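Local coordinates for protein Dot/Icm T4SS effector (Legionella pneumophila, PDB 6VVE) that acts as a secreted Legionella effector kinase that is activated by host inositol hexakisphosphate and binds ADP, with manganese nearby, in its nucleotide pocket, at residues Lys7-Thr12 against Asp43-Tyr48; Lys24-Tyr29 against His111-Gln116; Asp181-Asn184 against His188-Pro191; Asp230-Val235 against His273-Phe278. One frame throughout, in Å; residues are numbered along the deposited sequence.

Contact 1: residues Lys7-Thr12 against Asp43-Tyr48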
# COMPACT_ATOMS: atom_id res chain seq x y z
N LYS A 7 23.31 15.16 7.15
CA LYS A 7 23.87 14.23 8.11
C LYS A 7 23.63 12.78 7.71
O LYS A 7 24.48 11.92 7.97
CB LYS A 7 23.28 14.49 9.50
CG LYS A 7 23.52 15.90 10.02
CD LYS A 7 22.98 16.06 11.44
CE LYS A 7 23.36 17.41 12.03
NZ LYS A 7 24.84 17.59 12.14
N ILE A 8 22.49 12.50 7.08
CA ILE A 8 22.18 11.14 6.67
C ILE A 8 23.15 10.66 5.60
O ILE A 8 23.62 9.51 5.64
CB ILE A 8 20.72 11.05 6.19
CG1 ILE A 8 19.76 11.26 7.36
CG2 ILE A 8 20.47 9.72 5.50
CD1 ILE A 8 18.32 11.56 6.94
N VAL A 9 23.47 11.53 4.63
CA VAL A 9 24.38 11.15 3.57
C VAL A 9 25.79 10.91 4.10
O VAL A 9 26.63 10.33 3.39
CB VAL A 9 24.40 12.22 2.46
CG1 VAL A 9 23.05 12.30 1.78
CG2 VAL A 9 24.81 13.56 3.02
N ASN A 10 26.09 11.35 5.31
CA ASN A 10 27.36 11.05 5.96
C ASN A 10 27.35 9.72 6.70
O ASN A 10 28.38 9.32 7.25
CB ASN A 10 27.73 12.17 6.93
CG ASN A 10 28.25 13.40 6.23
OD1 ASN A 10 28.76 13.32 5.11
ND2 ASN A 10 28.12 14.56 6.88
N GLY A 11 26.21 9.03 6.72
CA GLY A 11 26.14 7.72 7.35
C GLY A 11 26.83 6.65 6.54
O GLY A 11 27.70 6.95 5.72
N THR A 12 26.44 5.39 6.75
CA THR A 12 27.05 4.26 6.06
C THR A 12 26.27 3.99 4.77
O THR A 12 25.05 3.76 4.81
CB THR A 12 27.07 3.02 6.95
OG1 THR A 12 27.65 3.34 8.22
CG2 THR A 12 27.87 1.91 6.29
N ASP A 43 22.52 16.32 -9.09
CA ASP A 43 23.72 15.87 -8.38
C ASP A 43 23.76 16.32 -6.92
O ASP A 43 24.84 16.43 -6.34
CB ASP A 43 25.00 16.34 -9.09
CG ASP A 43 25.13 15.77 -10.49
OD1 ASP A 43 24.84 14.57 -10.67
OD2 ASP A 43 25.53 16.52 -11.40
N GLU A 44 22.61 16.60 -6.31
CA GLU A 44 22.55 17.04 -4.93
C GLU A 44 21.48 16.27 -4.17
O GLU A 44 20.46 15.90 -4.75
CB GLU A 44 22.23 18.54 -4.85
CG GLU A 44 23.25 19.44 -5.52
CD GLU A 44 24.51 19.61 -4.69
OE1 GLU A 44 24.62 18.94 -3.64
OE2 GLU A 44 25.37 20.43 -5.07
N PRO A 45 21.70 16.02 -2.87
CA PRO A 45 20.66 15.34 -2.08
C PRO A 45 19.47 16.27 -1.89
O PRO A 45 19.63 17.43 -1.52
CB PRO A 45 21.35 15.02 -0.75
CG PRO A 45 22.77 15.56 -0.86
CD PRO A 45 22.80 16.51 -2.03
N MSE A 46 18.27 15.75 -2.14
CA MSE A 46 17.07 16.57 -2.09
C MSE A 46 16.13 16.19 -0.96
O MSE A 46 15.65 17.06 -0.23
CB MSE A 46 16.31 16.47 -3.42
CG MSE A 46 17.05 17.07 -4.61
SE MSE A 46 17.55 18.94 -4.38
CE MSE A 46 15.82 19.63 -3.74
N ASP A 47 15.88 14.89 -0.79
CA ASP A 47 14.94 14.45 0.24
C ASP A 47 15.27 13.02 0.63
O ASP A 47 16.05 12.34 -0.04
CB ASP A 47 13.49 14.58 -0.25
CG ASP A 47 12.50 14.69 0.87
OD1 ASP A 47 12.93 14.66 2.06
OD2 ASP A 47 11.30 14.80 0.57
N TYR A 48 14.64 12.57 1.72
CA TYR A 48 14.87 11.24 2.25
C TYR A 48 13.56 10.65 2.77
O TYR A 48 12.58 11.36 3.02
CB TYR A 48 15.90 11.27 3.39
CG TYR A 48 15.45 12.09 4.58
CD1 TYR A 48 15.70 13.46 4.64
CD2 TYR A 48 14.77 11.50 5.63
CE1 TYR A 48 15.29 14.21 5.71
CE2 TYR A 48 14.35 12.25 6.72
CZ TYR A 48 14.61 13.60 6.75
OH TYR A 48 14.19 14.35 7.83

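Contact 2: residues Lys24-Tyr29 against His111-Gln116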
# COMPACT_ATOMS: atom_id res chain seq x y z
N LYS A 24 22.85 7.52 -9.75
CA LYS A 24 22.74 8.97 -9.76
C LYS A 24 21.50 9.48 -9.03
O LYS A 24 21.47 10.64 -8.63
CB LYS A 24 22.71 9.50 -11.19
CG LYS A 24 23.61 8.76 -12.16
CD LYS A 24 23.90 9.61 -13.39
CE LYS A 24 25.02 10.61 -13.13
NZ LYS A 24 26.34 10.07 -13.55
N GLU A 25 20.49 8.63 -8.84
CA GLU A 25 19.18 9.08 -8.38
C GLU A 25 18.89 8.72 -6.93
O GLU A 25 18.26 9.52 -6.23
CB GLU A 25 18.08 8.48 -9.26
CG GLU A 25 18.30 8.66 -10.76
CD GLU A 25 17.15 8.12 -11.59
OE1 GLU A 25 16.10 7.77 -11.01
OE2 GLU A 25 17.30 8.04 -12.83
N PHE A 26 19.31 7.56 -6.46
CA PHE A 26 18.94 7.09 -5.14
C PHE A 26 20.12 6.43 -4.44
O PHE A 26 20.94 5.76 -5.08
CB PHE A 26 17.77 6.08 -5.20
CG PHE A 26 16.52 6.63 -5.81
CD1 PHE A 26 15.63 7.37 -5.04
CD2 PHE A 26 16.23 6.42 -7.15
CE1 PHE A 26 14.47 7.87 -5.59
CE2 PHE A 26 15.06 6.93 -7.71
CZ PHE A 26 14.18 7.65 -6.93
N LYS A 27 20.20 6.63 -3.12
CA LYS A 27 21.22 6.01 -2.28
C LYS A 27 20.56 5.53 -1.00
O LYS A 27 19.56 6.10 -0.55
CB LYS A 27 22.35 6.99 -1.94
CG LYS A 27 23.16 7.46 -3.13
CD LYS A 27 24.09 6.37 -3.65
CE LYS A 27 24.91 6.86 -4.84
NZ LYS A 27 25.80 5.81 -5.40
N ILE A 28 21.13 4.48 -0.41
CA ILE A 28 20.66 3.92 0.85
C ILE A 28 21.73 4.16 1.91
O ILE A 28 22.91 3.81 1.70
CB ILE A 28 20.35 2.42 0.73
CG1 ILE A 28 19.37 2.16 -0.41
CG2 ILE A 28 19.81 1.89 2.05
CD1 ILE A 28 18.02 2.81 -0.23
N TYR A 29 21.33 4.75 3.03
CA TYR A 29 22.25 5.08 4.11
C TYR A 29 21.70 4.59 5.44
O TYR A 29 20.49 4.69 5.70
CB TYR A 29 22.50 6.59 4.22
CG TYR A 29 23.10 7.23 2.99
CD1 TYR A 29 24.46 7.11 2.73
CD2 TYR A 29 22.32 7.95 2.10
CE1 TYR A 29 25.03 7.70 1.61
CE2 TYR A 29 22.88 8.55 0.99
CZ TYR A 29 24.23 8.42 0.74
OH TYR A 29 24.78 9.00 -0.38
N HIS A 111 11.27 1.20 -7.63
CA HIS A 111 9.87 1.61 -7.64
C HIS A 111 9.32 1.73 -6.23
O HIS A 111 8.52 2.64 -5.95
CB HIS A 111 9.04 0.62 -8.47
CG HIS A 111 9.17 0.82 -9.94
ND1 HIS A 111 8.32 1.64 -10.66
CD2 HIS A 111 10.05 0.32 -10.84
CE1 HIS A 111 8.68 1.63 -11.93
NE2 HIS A 111 9.73 0.83 -12.07
N ILE A 112 9.75 0.85 -5.32
CA ILE A 112 9.30 0.94 -3.94
C ILE A 112 9.78 2.24 -3.31
O ILE A 112 9.03 2.91 -2.58
CB ILE A 112 9.77 -0.28 -3.13
CG1 ILE A 112 8.99 -1.53 -3.57
CG2 ILE A 112 9.61 -0.02 -1.65
CD1 ILE A 112 9.36 -2.80 -2.81
N ILE A 113 11.03 2.63 -3.57
CA ILE A 113 11.55 3.87 -3.03
C ILE A 113 10.73 5.05 -3.54
O ILE A 113 10.31 5.92 -2.77
CB ILE A 113 13.04 4.03 -3.39
CG1 ILE A 113 13.89 2.99 -2.67
CG2 ILE A 113 13.51 5.44 -3.06
CD1 ILE A 113 15.25 2.77 -3.26
N GLU A 114 10.48 5.09 -4.85
CA GLU A 114 9.64 6.15 -5.41
C GLU A 114 8.25 6.12 -4.78
O GLU A 114 7.67 7.17 -4.47
CB GLU A 114 9.55 6.00 -6.93
CG GLU A 114 10.88 6.18 -7.64
CD GLU A 114 10.78 5.94 -9.13
OE1 GLU A 114 10.06 5.01 -9.54
OE2 GLU A 114 11.40 6.71 -9.90
N GLN A 115 7.70 4.92 -4.58
CA GLN A 115 6.37 4.82 -3.98
C GLN A 115 6.40 5.27 -2.53
O GLN A 115 5.45 5.90 -2.05
CB GLN A 115 5.85 3.39 -4.12
CG GLN A 115 5.53 3.03 -5.58
CD GLN A 115 5.36 1.54 -5.79
OE1 GLN A 115 5.24 0.76 -4.84
NE2 GLN A 115 5.35 1.13 -7.05
N GLN A 116 7.48 4.96 -1.81
CA GLN A 116 7.63 5.47 -0.45
C GLN A 116 7.61 7.00 -0.44
O GLN A 116 6.98 7.61 0.43
CB GLN A 116 8.94 4.96 0.15
CG GLN A 116 9.08 5.20 1.65
CD GLN A 116 8.39 4.13 2.48
OE1 GLN A 116 7.18 3.92 2.37
NE2 GLN A 116 9.16 3.44 3.31

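Contact 3: residues Asp181-Asn184 against His188-Pro191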
# COMPACT_ATOMS: atom_id res chain seq x y z
N ASP A 181 -2.59 -7.43 -3.65
CA ASP A 181 -3.31 -8.54 -3.03
C ASP A 181 -4.02 -8.02 -1.77
O ASP A 181 -3.63 -8.30 -0.63
CB ASP A 181 -2.38 -9.71 -2.70
CG ASP A 181 -3.13 -10.90 -2.09
OD1 ASP A 181 -4.37 -10.97 -2.25
OD2 ASP A 181 -2.47 -11.76 -1.45
N LEU A 182 -5.10 -7.26 -1.98
CA LEU A 182 -5.92 -6.81 -0.86
C LEU A 182 -7.39 -6.94 -1.24
O LEU A 182 -8.19 -7.50 -0.49
CB LEU A 182 -5.58 -5.37 -0.48
CG LEU A 182 -6.37 -4.79 0.70
CD1 LEU A 182 -6.24 -5.67 1.93
CD2 LEU A 182 -5.89 -3.37 1.01
N ALA A 183 -7.74 -6.43 -2.42
CA ALA A 183 -9.11 -6.52 -2.96
C ALA A 183 -8.99 -6.47 -4.48
O ALA A 183 -9.06 -5.39 -5.09
CB ALA A 183 -10.00 -5.41 -2.43
N ASN A 184 -8.75 -7.63 -5.08
CA ASN A 184 -8.53 -7.68 -6.53
C ASN A 184 -9.78 -7.31 -7.31
O ASN A 184 -9.68 -6.78 -8.42
CB ASN A 184 -8.04 -9.07 -6.94
CG ASN A 184 -6.73 -9.45 -6.29
OD1 ASN A 184 -5.98 -8.59 -5.82
ND2 ASN A 184 -6.43 -10.74 -6.27
N HIS A 188 -13.46 -10.49 -4.18
CA HIS A 188 -12.25 -11.03 -3.57
C HIS A 188 -11.68 -10.01 -2.61
O HIS A 188 -11.38 -8.88 -3.00
CB HIS A 188 -11.20 -11.39 -4.64
CG HIS A 188 -9.83 -11.61 -4.08
ND1 HIS A 188 -8.99 -10.58 -3.73
CD2 HIS A 188 -9.16 -12.75 -3.81
CE1 HIS A 188 -7.86 -11.07 -3.27
NE2 HIS A 188 -7.93 -12.39 -3.31
N ILE A 189 -11.54 -10.40 -1.35
CA ILE A 189 -10.86 -9.61 -0.33
C ILE A 189 -9.90 -10.53 0.40
O ILE A 189 -10.21 -11.70 0.65
CB ILE A 189 -11.87 -8.97 0.64
CG1 ILE A 189 -11.18 -7.95 1.55
CG2 ILE A 189 -12.53 -10.05 1.51
CD1 ILE A 189 -10.88 -6.66 0.86
N SER A 190 -8.73 -10.00 0.74
CA SER A 190 -7.69 -10.72 1.48
C SER A 190 -7.50 -10.01 2.82
O SER A 190 -6.54 -9.23 2.99
CB SER A 190 -6.38 -10.78 0.70
OG SER A 190 -6.57 -11.44 -0.55
N PRO A 191 -8.37 -10.26 3.79
CA PRO A 191 -8.27 -9.52 5.07
C PRO A 191 -6.98 -9.77 5.81
O PRO A 191 -6.59 -8.94 6.63
CB PRO A 191 -9.48 -10.04 5.88
CG PRO A 191 -10.39 -10.67 4.87
CD PRO A 191 -9.49 -11.22 3.79
O HOH W 1 -5.19 -13.90 -2.45

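Contact 4: residues Asp230-Val235 against His273-Phe278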
# COMPACT_ATOMS: atom_id res chain seq x y z
N ASP A 230 -10.85 1.58 -7.68
CA ASP A 230 -11.96 1.48 -6.74
C ASP A 230 -11.66 0.51 -5.61
O ASP A 230 -12.56 0.16 -4.85
CB ASP A 230 -13.24 1.04 -7.47
CG ASP A 230 -13.71 2.09 -8.49
OD1 ASP A 230 -13.26 3.25 -8.40
OD2 ASP A 230 -14.53 1.74 -9.37
N GLN A 231 -10.41 0.07 -5.49
CA GLN A 231 -10.03 -0.89 -4.45
C GLN A 231 -10.51 -0.43 -3.08
O GLN A 231 -11.13 -1.21 -2.34
CB GLN A 231 -8.50 -1.04 -4.47
CG GLN A 231 -7.94 -2.17 -3.69
CD GLN A 231 -6.44 -2.31 -3.91
OE1 GLN A 231 -5.67 -1.43 -3.54
NE2 GLN A 231 -6.04 -3.40 -4.54
N TRP A 232 -10.22 0.82 -2.73
CA TRP A 232 -10.59 1.35 -1.42
C TRP A 232 -12.07 1.14 -1.13
O TRP A 232 -12.45 0.88 0.02
CB TRP A 232 -10.26 2.85 -1.37
CG TRP A 232 -11.06 3.63 -2.36
CD1 TRP A 232 -10.75 3.85 -3.67
CD2 TRP A 232 -12.31 4.29 -2.12
NE1 TRP A 232 -11.74 4.61 -4.27
CE2 TRP A 232 -12.70 4.89 -3.33
CE3 TRP A 232 -13.13 4.43 -1.01
CZ2 TRP A 232 -13.88 5.63 -3.45
CZ3 TRP A 232 -14.31 5.17 -1.13
CH2 TRP A 232 -14.67 5.75 -2.34
N LEU A 233 -12.92 1.25 -2.15
CA LEU A 233 -14.35 1.11 -1.94
C LEU A 233 -14.73 -0.32 -1.61
O LEU A 233 -15.61 -0.56 -0.78
CB LEU A 233 -15.10 1.59 -3.19
CG LEU A 233 -16.62 1.61 -3.14
CD1 LEU A 233 -17.12 2.65 -2.15
CD2 LEU A 233 -17.19 1.87 -4.54
N TYR A 234 -14.06 -1.29 -2.26
CA TYR A 234 -14.38 -2.69 -2.00
C TYR A 234 -14.05 -3.06 -0.55
O TYR A 234 -14.83 -3.76 0.12
CB TYR A 234 -13.59 -3.61 -2.94
CG TYR A 234 -13.68 -3.28 -4.41
CD1 TYR A 234 -14.72 -2.51 -4.92
CD2 TYR A 234 -12.73 -3.76 -5.30
CE1 TYR A 234 -14.79 -2.20 -6.26
CE2 TYR A 234 -12.79 -3.48 -6.65
CZ TYR A 234 -13.82 -2.69 -7.13
OH TYR A 234 -13.86 -2.41 -8.47
N VAL A 235 -12.90 -2.61 -0.06
CA VAL A 235 -12.51 -2.91 1.32
C VAL A 235 -13.53 -2.35 2.29
O VAL A 235 -14.01 -3.05 3.20
CB VAL A 235 -11.09 -2.36 1.61
CG1 VAL A 235 -10.72 -2.60 3.06
CG2 VAL A 235 -10.07 -3.00 0.67
N HIS A 273 -20.18 11.89 -8.83
CA HIS A 273 -21.64 11.91 -8.90
C HIS A 273 -22.21 10.49 -8.82
O HIS A 273 -23.31 10.29 -8.28
CB HIS A 273 -22.11 12.61 -10.17
CG HIS A 273 -21.80 11.87 -11.43
ND1 HIS A 273 -20.63 12.06 -12.14
CD2 HIS A 273 -22.50 10.93 -12.12
CE1 HIS A 273 -20.63 11.28 -13.20
NE2 HIS A 273 -21.75 10.58 -13.21
N THR A 274 -21.50 9.50 -9.36
CA THR A 274 -21.94 8.12 -9.23
C THR A 274 -21.86 7.67 -7.77
O THR A 274 -22.80 7.06 -7.25
CB THR A 274 -21.10 7.21 -10.12
OG1 THR A 274 -21.21 7.62 -11.48
CG2 THR A 274 -21.56 5.76 -10.00
N LEU A 275 -20.75 7.96 -7.10
CA LEU A 275 -20.60 7.57 -5.70
C LEU A 275 -21.68 8.21 -4.84
O LEU A 275 -22.30 7.54 -4.00
CB LEU A 275 -19.20 7.97 -5.20
CG LEU A 275 -18.02 7.21 -5.79
CD1 LEU A 275 -16.72 7.95 -5.51
CD2 LEU A 275 -17.94 5.81 -5.24
N LEU A 276 -21.93 9.50 -5.04
CA LEU A 276 -22.94 10.19 -4.24
C LEU A 276 -24.34 9.65 -4.55
O LEU A 276 -25.16 9.50 -3.65
CB LEU A 276 -22.89 11.69 -4.49
CG LEU A 276 -22.53 12.58 -3.30
CD1 LEU A 276 -22.73 14.05 -3.66
CD2 LEU A 276 -23.35 12.24 -2.06
N ARG A 277 -24.62 9.39 -5.83
CA ARG A 277 -25.93 8.84 -6.20
C ARG A 277 -26.14 7.47 -5.56
O ARG A 277 -27.16 7.23 -4.91
CB ARG A 277 -26.04 8.76 -7.72
CG ARG A 277 -27.29 8.05 -8.24
CD ARG A 277 -28.56 8.72 -7.77
NE ARG A 277 -28.63 10.12 -8.18
CZ ARG A 277 -29.56 10.98 -7.77
NH1 ARG A 277 -30.51 10.58 -6.94
NH2 ARG A 277 -29.53 12.24 -8.20
N PHE A 278 -25.19 6.56 -5.75
CA PHE A 278 -25.30 5.24 -5.15
C PHE A 278 -25.37 5.34 -3.62
O PHE A 278 -26.13 4.60 -2.98
CB PHE A 278 -24.13 4.36 -5.57
CG PHE A 278 -24.21 3.86 -6.99
CD1 PHE A 278 -25.28 4.19 -7.81
CD2 PHE A 278 -23.21 3.05 -7.51
CE1 PHE A 278 -25.35 3.72 -9.11
CE2 PHE A 278 -23.28 2.57 -8.81
CZ PHE A 278 -24.34 2.90 -9.61

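Contact 1: residues Lys7-Thr12 against Asp43-Tyr48
Ile-8 turns CG1 anti to its carbonyl carbon (chi1 -68°) and runs on extended, which carries CD1 onto the ring of Tyr-48; the tyrosine sets CG between its own backbone N and carbonyl carbon (chi1 62°). The result is a CH-pi contact: CD1 of Ile-8 stands 3.8 Å from the Tyr-48 ring centroid and only 12° off the ring normal, so the methyl is over the middle of the face. Beside this, CG1 of Val-9 reaches CB of Pro-45 at 4.1 Å, the two side chains crossing at about a right angle. Helix 5-8 and the residue after it lie against strand 44-53, an outermost strand of the four-stranded antiparallel sheet, and Ile-5 from the same helix also touches Pro-45 and Tyr-48. A classic beta bulge, in which Met-46 and Asp-47 both face Arg-39, falls between the two strand residues that make the contact. A type I turn from Ile-8 to Gly-11 is closed by Gly-11 N to Ile-8 O at 2.8 Å. Lys-120 forms a cation-pi pair with Tyr-48 and a salt bridge with Asp-47, whose OD1 also takes Tyr-48 N at 2.7 Å from above the carboxylate plane.

Contact 2: residues Lys24-Tyr29 against His111-Gln116
Phe-26 and Ile-113 have the most surface buried here, with Glu-114 next, and they join the antiparallel sheet of strands 12-13, 26-30, 34-41 and 44-53 to helix 102-121. That helix follows strand 91-96 of the nucleotide-binding lobe, a position consistent with the C-helix of the protein kinase fold. Strand and helix segments run nearly perpendicular, at 84°, with their axes 10.6 Å apart at closest approach, a spacing bridged by side chains alone.

Phe-26 supplies one wall of the interface. Its CG is anti to the carbonyl carbon (chi1 -60°), and the ring extends toward the helix, where its CD1 comes within 3.5 Å of Ile-113 CG2. The same methyl is 3.6 Å from Phe-26 CE1, so CG2 of the isoleucine meets both ring carbons obliquely. The two side chains overlap while pointing opposite ways.

Glu-114 uses its aliphatic portion: CG lies 3.7 Å from Phe-26 CZ, while the carboxylate plane is turned 82° from the ring plane. A like charge is close by, Glu-25 OE1 being 4.9 Å from Glu-114 OE2.

Ile-113 has a second branch to use. Leu-132 of strand 132-134 touches both this residue and Ile-28, whose side chain is about 7 Å from the bound inositol hexakisphosphate. Between the two isoleucines the contact is methyl to methyl, Ile-113 CD1 to Ile-28 CD1, at 4.1 Å.

Contact 3: residues Asp181-Asn184 against His188-Pro191
The imidazole of His-188 carries the side-chain amide of Asn-184 over one face, the two planes stacked only 7° apart. At the ring edge, close to its plane, lie Asp-181 OD1, the CA of Ala-183 and a water molecule. His-188 ND1 accepts the backbone N-H of Asn-184 at 3.3 Å; the bond is nearly straight (166° at the hydrogen), although the donor is tilted from the ring plane. On the other ring nitrogen, His-188 NE2 is 3.2 Å from the water, which donates to Asp-181 OD1 at 3.0 Å and so links the histidine to the carboxylate indirectly.

Ser-190 OG donates to the same Asp-181 OD1 at 2.8 Å, from the syn side but tilted out of the carboxylate plane. Two donors thus grip OD1, which would limit the movement of the carboxylate, and Asp-181 CG, anti to its backbone N (chi1 -178°), is placed to meet them. The main chains are tied as well, by Ser-190 N to Leu-182 O at 2.8 Å and by a CA-H...O contact from Ala-183 CA to His-188 O at 3.3 Å.

The sequence from His-179 through Asp-181 to Asn-193 is consistent with an HxD...N catalytic loop of protein kinases, with a longer span between Asp and Asn. In keeping with this, the Asp-181 side chain is about 4 Å from the bound ADP, and Asn-193 ND2 is hydrogen-bonded to Asp-181 O. The loop connects strands 177-178 and 194-196; Leu-182 packs on helix 159-174, and Ala-183 and Ile-189 on helix 231-239.

Contact 4: residues Asp230-Val235 against His273-Phe278
Leu-275 projects from helix 272-280 toward helix 231-239, a helix-to-helix contact within the helical C-terminal lobe. The side chain leaves CB in the direction of the facing helix and places CG anti to the carbonyl carbon (chi1 -68°). The touching is done by the two methyls at the branch. Leu-275 CD1, continuing the chain in extended form (chi2 164°), comes to the edge of the indole of Trp-232, near the ring plane, at 4.2 Å from Trp-232 CZ2. With only 98 Å² buried in total and 9.7 Å between the CA atoms of Leu-233 and Leu-275, the helices meet through side-chain ends.

The indole has further partners. NE1 of Trp-232 is hydrogen-bonded to Ser-269 OG, which also pairs with Asp-230 OD1, and Lys-170 makes a cation-pi interaction with the ring. Leu-233 CB sits over the centre of one indole face, 3.9 Å above its plane, so neighbouring residues on one helix combine into a single apolar surface. The remaining methyl of Leu-275, CD2, meets that surface at Leu-233 CD2, 4.1 Å away.

Overall arrangement
Contacts 1 and 2 hold the same four-stranded sheet, and Tyr-29 of contact 2 packs against Ile-8 and Val-9 of contact 1. Contact 1 is partly buried and peripheral, its centre about 25 Å from that of the chain, whereas contact 2 is buried and lies closer in. Contacts 3 and 4 fall on the opposite side of the chain's centre, the first partly buried, the second buried; contact 3 packs on helix 231-239, which carries one segment of contact 4, and Val-235 touches Ala-183 and Ile-189. Chemistry follows place. Contacts 1, 2 and 4 join secondary-structure elements across their segments by apolar and ring contacts, while contact 3, a loop beside the nucleotide, relies on hydrogen bonds and a bridging water.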